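Local coordinates for pentafunctional AROM polypeptide (Schizosaccharomyces pombe, PDB 5SWV), which probably catalyses, in this fragment, dehydration of 3-dehydroquinate and NADPH-dependent reduction of the resulting 3-dehydroshikimate to shikimate, two successive steps of the shikimate pathway, at residues Pro27-Val32 with Cys70-Pro75; Phe254-Phe257 with His263-Ser266; Arg355-Thr360 with Leu475-Lys480; Ala362-Gly367 with Lys496-Leu501; Gln507-Phe512 with Ala520-Val525. One frame throughout, in Å; residues are numbered along the deposited sequence.

Contact 1: Pro27-Val32 with Cys70-Pro75; sequences PTLRDV and CSTTLP
Two connecting pieces of the dehydroquinase barrel meet where L29, on the short helix 29-32, presses a single methyl onto S71 and T72 in the loop between helix 58-69 and strand 76-79. L29 CG lies opposite the backbone N about CA-CB (chi1 -174°), and this carries the CD2 branch across to the loop. There CD2 sits 3.6 Å from S71 CB and equally close to the carbonyl oxygen of S71, and it reaches T72 CB at 4.1 Å. One branch of the leucine therefore does all the touching, against CB of S71 and T72 and the S71 carbonyl oxygen; the two hydroxyls lie farther off. The fold is the eight-stranded parallel barrel of a type I dehydroquinase. Because the 70-75 loop feeds into the start of strand 76-79, the contact lies at the N-terminal end of that strand, the end away from the usual active-site mouth of a TIM barrel. The loop has its own internal tie: T72 OG1 accepts from L74 N at 3.1 Å, with an N-H...O angle of 169°, closing an ST turn that fixes the rotation of the T72 side chain. T72 and L74 both rest on I39 of strand 38-42, and the backbone of P75 pairs with I39. S71 also touches L26, just ahead of the helix.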
# COMPACT_ATOMS: atom_id res chain seq x y z
N PRO A 27 6.39 6.77 14.44
CA PRO A 27 7.73 6.25 14.15
C PRO A 27 7.75 4.91 13.39
O PRO A 27 8.36 4.83 12.33
CB PRO A 27 8.36 6.10 15.54
CG PRO A 27 7.70 7.17 16.35
CD PRO A 27 6.30 7.31 15.81
N THR A 28 7.02 3.92 13.89
CA THR A 28 7.00 2.56 13.34
C THR A 28 5.81 2.24 12.40
O THR A 28 5.61 1.08 12.03
CB THR A 28 6.92 1.56 14.50
OG1 THR A 28 5.69 1.79 15.24
CG2 THR A 28 8.12 1.72 15.41
N LEU A 29 5.04 3.26 12.02
CA LEU A 29 3.81 3.08 11.22
C LEU A 29 4.00 2.30 9.93
O LEU A 29 3.11 1.57 9.50
CB LEU A 29 3.20 4.44 10.86
CG LEU A 29 1.84 4.40 10.15
CD1 LEU A 29 0.74 4.03 11.13
CD2 LEU A 29 1.51 5.72 9.47
N ARG A 30 5.16 2.47 9.31
CA ARG A 30 5.46 1.77 8.07
C ARG A 30 5.67 0.27 8.28
O ARG A 30 5.39 -0.51 7.38
CB ARG A 30 6.65 2.40 7.37
CG ARG A 30 6.30 3.80 6.90
CD ARG A 30 7.50 4.52 6.36
NE ARG A 30 7.20 5.93 6.13
CZ ARG A 30 7.98 6.79 5.48
NH1 ARG A 30 9.15 6.39 4.95
NH2 ARG A 30 7.60 8.06 5.34
N ASP A 31 6.16 -0.11 9.46
CA ASP A 31 6.31 -1.52 9.83
C ASP A 31 4.99 -2.17 10.29
O ASP A 31 4.71 -3.32 9.94
CB ASP A 31 7.39 -1.68 10.92
CG ASP A 31 8.81 -1.22 10.45
OD1 ASP A 31 9.14 -1.27 9.23
OD2 ASP A 31 9.62 -0.81 11.33
N VAL A 32 4.18 -1.45 11.07
CA VAL A 32 2.95 -2.03 11.63
C VAL A 32 1.81 -2.17 10.65
O VAL A 32 0.85 -2.86 10.94
CB VAL A 32 2.42 -1.27 12.86
CG1 VAL A 32 3.52 -1.08 13.89
CG2 VAL A 32 1.82 0.07 12.49
N CYS A 70 -1.75 12.14 6.94
CA CYS A 70 -0.48 12.69 6.45
C CYS A 70 0.69 11.70 6.50
O CYS A 70 1.77 12.01 6.00
CB CYS A 70 -0.10 13.98 7.21
SG CYS A 70 -1.09 15.43 6.73
N SER A 71 0.51 10.54 7.14
CA SER A 71 1.56 9.53 7.21
C SER A 71 1.25 8.26 6.45
O SER A 71 2.11 7.39 6.36
CB SER A 71 1.85 9.20 8.67
OG SER A 71 2.42 10.31 9.35
N THR A 72 0.04 8.14 5.90
CA THR A 72 -0.33 6.95 5.13
C THR A 72 -1.49 7.21 4.17
O THR A 72 -2.39 8.00 4.47
CB THR A 72 -0.71 5.74 6.02
OG1 THR A 72 -0.97 4.59 5.19
CG2 THR A 72 -1.95 6.01 6.84
N THR A 73 -1.44 6.49 3.06
CA THR A 73 -2.46 6.53 2.02
C THR A 73 -3.55 5.49 2.22
O THR A 73 -4.50 5.44 1.44
CB THR A 73 -1.83 6.27 0.64
OG1 THR A 73 -1.24 4.96 0.60
CG2 THR A 73 -0.75 7.30 0.34
N LEU A 74 -3.39 4.63 3.23
CA LEU A 74 -4.31 3.52 3.44
C LEU A 74 -5.70 4.03 3.83
O LEU A 74 -5.83 4.93 4.65
CB LEU A 74 -3.79 2.57 4.54
CG LEU A 74 -2.53 1.74 4.23
CD1 LEU A 74 -2.14 0.91 5.45
CD2 LEU A 74 -2.74 0.85 3.01
N PRO A 75 -6.75 3.43 3.25
CA PRO A 75 -8.11 3.73 3.68
C PRO A 75 -8.28 3.56 5.19
O PRO A 75 -7.60 2.72 5.81
CB PRO A 75 -8.96 2.68 2.95
CG PRO A 75 -8.12 2.16 1.84
CD PRO A 75 -6.70 2.40 2.20

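Contact 2: Phe254-Phe257 with His263-Ser266; sequences FFLF and HSRS
L256 turns CD2 toward S264, 3.5 Å from its CB; the 3.1 Å from CD2 to S264 OG is shorter than this resolution can vouch for, and the meeting is one of methyl with hydroxymethyl, not a polar bond. The same CD2 also reaches S266 CB, more loosely, at 4.3 Å, so one leucine branch touches both serines. Next comes what holds the serines. S264 OG accepts from the backbone N of S266 at 3.2 Å, nearly straight at 165°, which makes an ST turn. With OG opposite its own backbone N (chi1 170°), the S264 hydroxyl can reach that amide while still facing the leucine. The turn leads directly into helix 266-277, for which R265 is the N-cap residue. Strand 253-257, this loop, helix 266-277 and strand 282-285 form a beta-alpha-beta crossover of the substrate-binding domain, the two strands being parallel neighbours. The sequence HSRS matches the serine-x-serine motif of shikimate dehydrogenases; in relatives these serines line the shikimate pocket, and they probably do so here. Farther out, L256 is wedged against Y283 and N307 of the flanking strands and against I261 in the loop, while its backbone pairs with E284 and F286. S266 leans on Y283 as well. R265 turns the other way and forms a salt bridge with the C-terminal carboxylate of E531.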
# COMPACT_ATOMS: atom_id res chain seq x y z
N PHE A 254 8.65 -18.34 -7.50
CA PHE A 254 8.92 -17.07 -8.16
C PHE A 254 10.32 -17.08 -8.77
O PHE A 254 11.20 -17.82 -8.31
CB PHE A 254 8.76 -15.90 -7.18
CG PHE A 254 7.34 -15.67 -6.76
CD1 PHE A 254 6.80 -16.35 -5.67
CD2 PHE A 254 6.51 -14.80 -7.46
CE1 PHE A 254 5.47 -16.17 -5.30
CE2 PHE A 254 5.19 -14.59 -7.08
CZ PHE A 254 4.67 -15.28 -6.00
N PHE A 255 10.52 -16.27 -9.80
CA PHE A 255 11.73 -16.32 -10.60
C PHE A 255 12.22 -14.94 -11.05
O PHE A 255 11.51 -13.96 -10.95
CB PHE A 255 11.49 -17.23 -11.82
CG PHE A 255 11.21 -18.66 -11.47
CD1 PHE A 255 12.25 -19.56 -11.28
CD2 PHE A 255 9.91 -19.11 -11.32
CE1 PHE A 255 11.99 -20.89 -10.94
CE2 PHE A 255 9.64 -20.43 -10.98
CZ PHE A 255 10.68 -21.32 -10.80
N LEU A 256 13.46 -14.90 -11.52
CA LEU A 256 14.03 -13.74 -12.20
C LEU A 256 14.56 -14.23 -13.54
O LEU A 256 15.36 -15.15 -13.58
CB LEU A 256 15.17 -13.14 -11.38
CG LEU A 256 15.92 -11.94 -12.00
CD1 LEU A 256 14.98 -10.77 -12.28
CD2 LEU A 256 17.08 -11.49 -11.12
N PHE A 257 14.11 -13.62 -14.64
CA PHE A 257 14.62 -13.93 -15.96
C PHE A 257 15.54 -12.81 -16.40
O PHE A 257 15.30 -11.64 -16.10
CB PHE A 257 13.48 -14.04 -16.94
CG PHE A 257 12.41 -15.03 -16.56
CD1 PHE A 257 12.73 -16.28 -16.03
CD2 PHE A 257 11.07 -14.73 -16.80
CE1 PHE A 257 11.73 -17.18 -15.72
CE2 PHE A 257 10.07 -15.64 -16.49
CZ PHE A 257 10.39 -16.86 -15.95
N HIS A 263 24.59 -12.33 -10.00
CA HIS A 263 24.79 -11.46 -8.84
C HIS A 263 23.60 -10.58 -8.46
O HIS A 263 23.72 -9.71 -7.60
CB HIS A 263 26.00 -10.54 -9.09
CG HIS A 263 27.32 -11.25 -8.98
ND1 HIS A 263 28.23 -11.27 -10.01
CD2 HIS A 263 27.88 -11.95 -7.96
CE1 HIS A 263 29.30 -11.95 -9.63
NE2 HIS A 263 29.11 -12.38 -8.40
N SER A 264 22.44 -10.78 -9.09
CA SER A 264 21.22 -10.09 -8.67
C SER A 264 20.88 -10.42 -7.21
O SER A 264 20.98 -11.58 -6.80
CB SER A 264 20.04 -10.46 -9.58
OG SER A 264 18.82 -9.98 -9.05
N ARG A 265 20.49 -9.40 -6.45
CA ARG A 265 20.09 -9.54 -5.06
C ARG A 265 18.57 -9.55 -4.88
O ARG A 265 18.06 -9.41 -3.77
CB ARG A 265 20.71 -8.41 -4.23
CG ARG A 265 22.23 -8.39 -4.30
CD ARG A 265 22.85 -7.44 -3.29
NE ARG A 265 22.88 -8.02 -1.94
CZ ARG A 265 23.81 -8.85 -1.46
NH1 ARG A 265 24.85 -9.26 -2.21
NH2 ARG A 265 23.69 -9.30 -0.21
N SER A 266 17.84 -9.74 -5.99
CA SER A 266 16.40 -9.92 -5.93
C SER A 266 15.96 -11.17 -5.16
O SER A 266 14.99 -11.12 -4.45
CB SER A 266 15.79 -9.91 -7.33
OG SER A 266 15.70 -8.58 -7.78

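Contact 3: Arg355-Thr360 with Leu475-Lys480; sequences RGIYDT and LDMAYK
I357 spreads its two branches over two different partners. About its CA-CB bond CG1 falls opposite the carbonyl carbon (chi1 -59°), which leaves CG2 opposite the backbone N. CG1 then meets M477 SD at 3.8 Å and CG2 meets L475 CD2 at 4.2 Å, each partner crossing the isoleucine at about a right angle. M477 gets there by folding: its chain bends at both chi2 and chi3, so that the sulfur and CE curl back over CG1, with CE 3.9 Å from it. L475 uses both methyls, CD2 lying 4.1 Å from I357 CA and CD1 4.2 Å from T360 CG2, one turn of helix further on. In this Rossmann-type domain, helix 353-364 is thereby laid against strand 472-476 of the six-stranded parallel sheet. A387 and S390 of helix 382-393 touch I357 too, and C498 on the neighbouring strand touches both T360 and L475. On another side of the helix R355 grips D359, one turn on, side-on in a bidentate salt bridge, NE to OD1 at 2.9 Å and, more bent, NH2 to OD2. D476 OD1 accepts from A478 N in an Asx turn, just where the strand stops.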
# COMPACT_ATOMS: atom_id res chain seq x y z
N ARG A 355 7.88 2.72 -10.18
CA ARG A 355 7.51 2.69 -8.77
C ARG A 355 8.73 2.91 -7.88
O ARG A 355 8.61 3.52 -6.82
CB ARG A 355 6.82 1.36 -8.42
CG ARG A 355 5.49 1.14 -9.13
CD ARG A 355 4.39 2.06 -8.62
NE ARG A 355 4.29 1.84 -7.19
CZ ARG A 355 3.69 0.80 -6.63
NH1 ARG A 355 3.02 -0.09 -7.35
NH2 ARG A 355 3.73 0.67 -5.32
N GLY A 356 9.89 2.43 -8.31
CA GLY A 356 11.14 2.72 -7.61
C GLY A 356 11.36 4.21 -7.41
O GLY A 356 11.87 4.63 -6.37
N ILE A 357 10.96 5.00 -8.41
CA ILE A 357 11.05 6.45 -8.35
C ILE A 357 9.90 7.02 -7.55
O ILE A 357 10.11 7.69 -6.56
CB ILE A 357 11.08 7.07 -9.76
CG1 ILE A 357 12.29 6.52 -10.54
CG2 ILE A 357 11.16 8.60 -9.67
CD1 ILE A 357 12.30 6.86 -12.00
N TYR A 358 8.69 6.72 -7.98
CA TYR A 358 7.50 7.23 -7.34
C TYR A 358 7.46 6.96 -5.85
O TYR A 358 7.32 7.88 -5.05
CB TYR A 358 6.26 6.65 -8.00
CG TYR A 358 4.99 7.20 -7.43
CD1 TYR A 358 4.39 6.59 -6.34
CD2 TYR A 358 4.41 8.36 -7.94
CE1 TYR A 358 3.23 7.11 -5.77
CE2 TYR A 358 3.25 8.88 -7.40
CZ TYR A 358 2.67 8.26 -6.31
OH TYR A 358 1.53 8.76 -5.74
N ASP A 359 7.59 5.69 -5.47
CA ASP A 359 7.44 5.26 -4.07
C ASP A 359 8.55 5.82 -3.17
O ASP A 359 8.35 5.98 -1.95
CB ASP A 359 7.47 3.74 -3.92
CG ASP A 359 6.30 3.02 -4.59
OD1 ASP A 359 5.39 3.64 -5.19
OD2 ASP A 359 6.30 1.77 -4.51
N THR A 360 9.73 6.06 -3.74
CA THR A 360 10.84 6.62 -2.98
C THR A 360 10.49 8.05 -2.54
O THR A 360 10.63 8.38 -1.37
CB THR A 360 12.14 6.58 -3.79
OG1 THR A 360 12.47 5.22 -4.05
CG2 THR A 360 13.28 7.22 -3.04
N LEU A 475 17.10 12.36 -5.85
CA LEU A 475 17.25 10.91 -6.05
C LEU A 475 18.23 10.62 -7.19
O LEU A 475 18.07 11.13 -8.28
CB LEU A 475 15.90 10.28 -6.38
CG LEU A 475 15.89 8.81 -6.83
CD1 LEU A 475 16.43 7.91 -5.74
CD2 LEU A 475 14.49 8.39 -7.19
N ASP A 476 19.22 9.78 -6.94
CA ASP A 476 20.10 9.32 -8.00
C ASP A 476 19.76 7.87 -8.26
O ASP A 476 19.75 7.09 -7.33
CB ASP A 476 21.57 9.44 -7.58
CG ASP A 476 22.53 9.33 -8.74
OD1 ASP A 476 22.29 8.52 -9.66
OD2 ASP A 476 23.56 10.03 -8.72
N MET A 477 19.50 7.52 -9.52
CA MET A 477 19.16 6.15 -9.88
C MET A 477 20.32 5.19 -10.02
O MET A 477 20.10 3.99 -10.15
CB MET A 477 18.36 6.13 -11.18
CG MET A 477 17.02 6.80 -11.04
SD MET A 477 16.02 5.98 -9.80
CE MET A 477 15.63 4.43 -10.64
N ALA A 478 21.56 5.69 -9.99
CA ALA A 478 22.72 4.81 -10.00
C ALA A 478 23.14 4.37 -8.58
O ALA A 478 23.01 5.13 -7.59
CB ALA A 478 23.88 5.47 -10.72
N TYR A 479 23.65 3.15 -8.49
CA TYR A 479 24.12 2.54 -7.24
C TYR A 479 25.56 2.03 -7.40
O TYR A 479 25.97 1.06 -6.78
CB TYR A 479 23.18 1.41 -6.80
CG TYR A 479 22.87 0.39 -7.88
CD1 TYR A 479 23.68 -0.74 -8.06
CD2 TYR A 479 21.78 0.57 -8.74
CE1 TYR A 479 23.40 -1.67 -9.06
CE2 TYR A 479 21.50 -0.35 -9.74
CZ TYR A 479 22.31 -1.47 -9.90
OH TYR A 479 22.02 -2.38 -10.88
N LYS A 480 26.35 2.74 -8.21
CA LYS A 480 27.67 2.29 -8.61
C LYS A 480 28.54 3.49 -9.01
O LYS A 480 28.56 3.86 -10.19
CB LYS A 480 27.53 1.28 -9.77
CG LYS A 480 28.83 0.72 -10.35
CD LYS A 480 29.58 -0.16 -9.36
CE LYS A 480 30.85 -0.72 -9.98
NZ LYS A 480 31.40 -1.81 -9.14

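Contact 4: Ala362-Gly367 with Lys496-Leu501; sequences ANALDG and KCCNGL
K496 reaches across to the last turn of helix 353-364 and puts its ammonium on the carbonyl oxygen of A364, NZ to O 2.8 Å. The nitrogen comes in at a C=O...N angle of 139°, tilted 24° from the carbonyl plane. A second acceptor stands nearby: D366 OD2 lies 3.5 Å from K496 NZ, a weak hydrogen bond within a salt bridge, with the two side chains crossing at about a right angle. K496 is extended as far as CE and then turns at its last torsion (chi4 -94°), which carries NZ to the pair of oxygens. The ammonium thus serves a main-chain carbonyl and a carboxylate together, near the C-terminal part of the helix, whose dipole the charge may suit. D366, the first residue to leave helical geometry, has a positive phi, and its carboxylate lies beside the lysine. Apart from this polar pair, A364 CB rests on C498 SG at 4.1 Å. Strand 496-498 is an outermost strand of the parallel Rossmann-type sheet, and helix 353-364 packs on one face of it; V473 of the adjacent strand touches both A364 and C498. The backbone of K496 pairs with G472 and F474, and that of C498 with F474 and D476. Where strand 496-498 gives way to helix 500-516, N499 acts as N-cap: its OD1 accepts from E502 N. On the helix side, N363 ND2 donates to D359 O.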
# COMPACT_ATOMS: atom_id res chain seq x y z
N ALA A 362 7.39 9.34 -2.53
CA ALA A 362 6.20 9.23 -1.67
C ALA A 362 6.57 9.08 -0.19
O ALA A 362 5.97 9.75 0.66
CB ALA A 362 5.32 8.07 -2.12
N ASN A 363 7.57 8.25 0.11
CA ASN A 363 8.04 8.02 1.48
C ASN A 363 9.02 9.06 2.01
O ASN A 363 9.02 9.34 3.21
CB ASN A 363 8.65 6.61 1.63
CG ASN A 363 7.59 5.53 1.71
OD1 ASN A 363 7.19 5.11 2.81
ND2 ASN A 363 7.08 5.10 0.55
N ALA A 364 9.85 9.62 1.14
CA ALA A 364 10.87 10.58 1.56
C ALA A 364 10.35 11.97 1.89
O ALA A 364 11.06 12.74 2.52
CB ALA A 364 11.97 10.69 0.51
N LEU A 365 9.11 12.30 1.49
CA LEU A 365 8.60 13.68 1.54
C LEU A 365 8.02 14.19 2.87
O LEU A 365 7.94 15.41 3.05
CB LEU A 365 7.58 13.92 0.43
CG LEU A 365 8.13 14.11 -0.99
CD1 LEU A 365 6.98 14.06 -1.99
CD2 LEU A 365 8.93 15.40 -1.16
N ASP A 366 7.61 13.29 3.78
CA ASP A 366 6.93 13.67 5.04
C ASP A 366 5.60 14.39 4.73
O ASP A 366 4.80 13.85 3.95
CB ASP A 366 7.85 14.47 5.99
CG ASP A 366 9.06 13.67 6.43
OD1 ASP A 366 8.87 12.52 6.90
OD2 ASP A 366 10.21 14.18 6.33
N GLY A 367 5.35 15.58 5.29
CA GLY A 367 4.15 16.37 4.98
C GLY A 367 4.14 16.91 3.55
O GLY A 367 3.15 16.75 2.84
N LYS A 496 17.74 16.46 0.96
CA LYS A 496 17.42 15.14 1.50
C LYS A 496 17.70 14.17 0.35
O LYS A 496 17.10 14.30 -0.70
CB LYS A 496 15.94 15.11 1.92
CG LYS A 496 15.53 14.14 3.04
CD LYS A 496 14.19 14.60 3.65
CE LYS A 496 13.79 13.84 4.93
NZ LYS A 496 12.90 12.67 4.68
N CYS A 497 18.65 13.25 0.51
CA CYS A 497 19.13 12.42 -0.61
C CYS A 497 18.75 10.96 -0.50
O CYS A 497 18.75 10.40 0.59
CB CYS A 497 20.65 12.50 -0.71
SG CYS A 497 21.22 14.14 -1.15
N CYS A 498 18.44 10.36 -1.65
CA CYS A 498 18.13 8.94 -1.79
C CYS A 498 18.97 8.34 -2.89
O CYS A 498 19.30 9.02 -3.86
CB CYS A 498 16.68 8.75 -2.15
SG CYS A 498 15.56 9.54 -1.00
N ASN A 499 19.28 7.06 -2.76
CA ASN A 499 20.13 6.37 -3.72
C ASN A 499 19.38 5.33 -4.52
O ASN A 499 18.24 4.99 -4.19
CB ASN A 499 21.38 5.77 -3.04
CG ASN A 499 21.09 4.55 -2.15
OD1 ASN A 499 19.94 4.20 -1.85
ND2 ASN A 499 22.16 3.91 -1.73
N GLY A 500 20.03 4.84 -5.57
CA GLY A 500 19.40 3.93 -6.53
C GLY A 500 19.12 2.55 -5.98
O GLY A 500 18.29 1.83 -6.50
N LEU A 501 19.83 2.19 -4.93
CA LEU A 501 19.56 0.93 -4.27
C LEU A 501 18.20 0.97 -3.57
O LEU A 501 17.42 0.02 -3.65
CB LEU A 501 20.69 0.61 -3.29
CG LEU A 501 20.76 -0.82 -2.74
CD1 LEU A 501 20.56 -1.87 -3.84
CD2 LEU A 501 22.09 -1.02 -2.00

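Contact 5: Gln507-Phe512 with Ala520-Val525; sequences QGLASF and APFDAV
L509 has CG opposite its carbonyl carbon (chi1 -68°), and F512, one turn further along the same helix, has CG opposite its backbone N (chi1 176°); these two settings bring both side chains onto the methyl of A520. A520 CB lies 3.8 Å from L509 CD2 and 3.9 Å from F512 CE2, meeting the phenyl ring obliquely. L509 divides its work between branches. CD2 also reaches V525 CG1 at 4.3 Å, whereas CD1 goes to F522, 3.9 Å from its CA and 4.2 Å from ring atom CD1. It meets that ring at the edge, near its plane, the two side chains crossing at about a right angle. Helices 500-516 and 522-530 are successive C-terminal helices, with A520 in the link between them, and helix 266-277 of the substrate-binding domain packs against both segments: A273 and Y274 touch F512, L277 touches A520, and L269 touches V525. R506 adds a cation-pi contact to the F522 ring. One water spans the backbones, donating to L509 O at 2.8 Å and weakly accepting from A520 N at 3.0 Å. The two segments therefore meet mainly through methyl and ring contacts that carry little direction, and the link gains a polar tie through solvent that engages a main-chain amide and a carbonyl without bringing them together.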
# COMPACT_ATOMS: atom_id res chain seq x y z
N GLN A 507 11.15 -1.20 -6.19
CA GLN A 507 10.63 -1.87 -7.42
C GLN A 507 10.23 -3.29 -7.13
O GLN A 507 9.14 -3.72 -7.53
CB GLN A 507 11.67 -1.96 -8.53
CG GLN A 507 11.96 -0.64 -9.21
CD GLN A 507 13.19 -0.71 -10.09
OE1 GLN A 507 13.69 -1.81 -10.39
NE2 GLN A 507 13.70 0.47 -10.51
N GLY A 508 11.15 -4.01 -6.49
CA GLY A 508 10.91 -5.37 -6.03
C GLY A 508 9.73 -5.46 -5.09
O GLY A 508 8.92 -6.37 -5.23
N LEU A 509 9.60 -4.52 -4.16
CA LEU A 509 8.50 -4.54 -3.19
C LEU A 509 7.14 -4.32 -3.86
O LEU A 509 6.16 -4.98 -3.53
CB LEU A 509 8.73 -3.54 -2.05
CG LEU A 509 9.90 -3.89 -1.12
CD1 LEU A 509 10.25 -2.72 -0.20
CD2 LEU A 509 9.60 -5.12 -0.29
N ALA A 510 7.10 -3.41 -4.82
CA ALA A 510 5.91 -3.23 -5.66
C ALA A 510 5.53 -4.52 -6.42
O ALA A 510 4.35 -4.86 -6.51
CB ALA A 510 6.15 -2.10 -6.65
N SER A 511 6.52 -5.22 -6.95
CA SER A 511 6.27 -6.47 -7.65
C SER A 511 5.69 -7.49 -6.68
O SER A 511 4.71 -8.17 -6.98
CB SER A 511 7.54 -7.01 -8.29
OG SER A 511 8.02 -6.12 -9.28
N PHE A 512 6.30 -7.55 -5.49
CA PHE A 512 5.84 -8.42 -4.41
C PHE A 512 4.38 -8.15 -4.01
O PHE A 512 3.61 -9.10 -3.79
CB PHE A 512 6.76 -8.28 -3.18
CG PHE A 512 6.31 -9.08 -1.98
CD1 PHE A 512 6.69 -10.41 -1.83
CD2 PHE A 512 5.51 -8.49 -1.00
CE1 PHE A 512 6.28 -11.15 -0.73
CE2 PHE A 512 5.09 -9.23 0.11
CZ PHE A 512 5.48 -10.56 0.24
N ALA A 520 5.29 -5.21 2.08
CA ALA A 520 6.34 -5.71 2.97
C ALA A 520 7.16 -4.51 3.47
O ALA A 520 7.27 -3.52 2.76
CB ALA A 520 7.21 -6.68 2.21
N PRO A 521 7.77 -4.59 4.67
CA PRO A 521 8.45 -3.42 5.24
C PRO A 521 9.78 -3.11 4.56
O PRO A 521 10.61 -4.02 4.39
CB PRO A 521 8.69 -3.83 6.69
CG PRO A 521 8.74 -5.33 6.68
CD PRO A 521 8.16 -5.82 5.39
N PHE A 522 9.98 -1.85 4.18
CA PHE A 522 11.17 -1.47 3.43
C PHE A 522 12.44 -1.68 4.24
O PHE A 522 13.36 -2.30 3.74
CB PHE A 522 11.07 -0.03 2.96
CG PHE A 522 12.36 0.53 2.44
CD1 PHE A 522 12.73 0.37 1.12
CD2 PHE A 522 13.22 1.24 3.29
CE1 PHE A 522 13.92 0.90 0.64
CE2 PHE A 522 14.41 1.77 2.82
CZ PHE A 522 14.76 1.60 1.50
N ASP A 523 12.47 -1.18 5.47
CA ASP A 523 13.70 -1.15 6.28
C ASP A 523 14.42 -2.48 6.45
O ASP A 523 15.61 -2.57 6.14
CB ASP A 523 13.40 -0.60 7.68
CG ASP A 523 13.26 0.91 7.72
OD1 ASP A 523 13.41 1.61 6.68
OD2 ASP A 523 13.01 1.41 8.84
N ALA A 524 13.72 -3.50 6.94
CA ALA A 524 14.33 -4.82 7.19
C ALA A 524 14.68 -5.55 5.90
O ALA A 524 15.63 -6.33 5.88
CB ALA A 524 13.44 -5.68 8.06
N VAL A 525 13.93 -5.31 4.84
CA VAL A 525 14.22 -5.92 3.56
C VAL A 525 15.46 -5.27 2.94
O VAL A 525 16.28 -5.95 2.33
CB VAL A 525 13.04 -5.82 2.59
CG1 VAL A 525 13.40 -6.41 1.24
CG2 VAL A 525 11.83 -6.57 3.14
O HOH W 1 5.45 -4.56 -0.86

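Contacts 3 and 4 share helix 353-364 and the same parallel sheet; their centres are about 9 Å apart, and D476 N meets C498 O at 3.2 Å, a probable hydrogen bond between adjacent strands. Contact 5 lies about 13 Å from contact 3, centre to centre, and touches it where G356 CA packs on Q507 CG. Contact 1, in the dehydroquinase barrel, touches contacts 4 and 5: R30 NH2 probably bonds N363 O of contact 4 at 2.9 Å, and D31 OD1 packs on P521 CB of contact 5 at 3.6 Å. Contact 2, beside the probable shikimate pocket, stands off: its centre is about 14 Å from that of contact 5, nearest atoms about 6 Å.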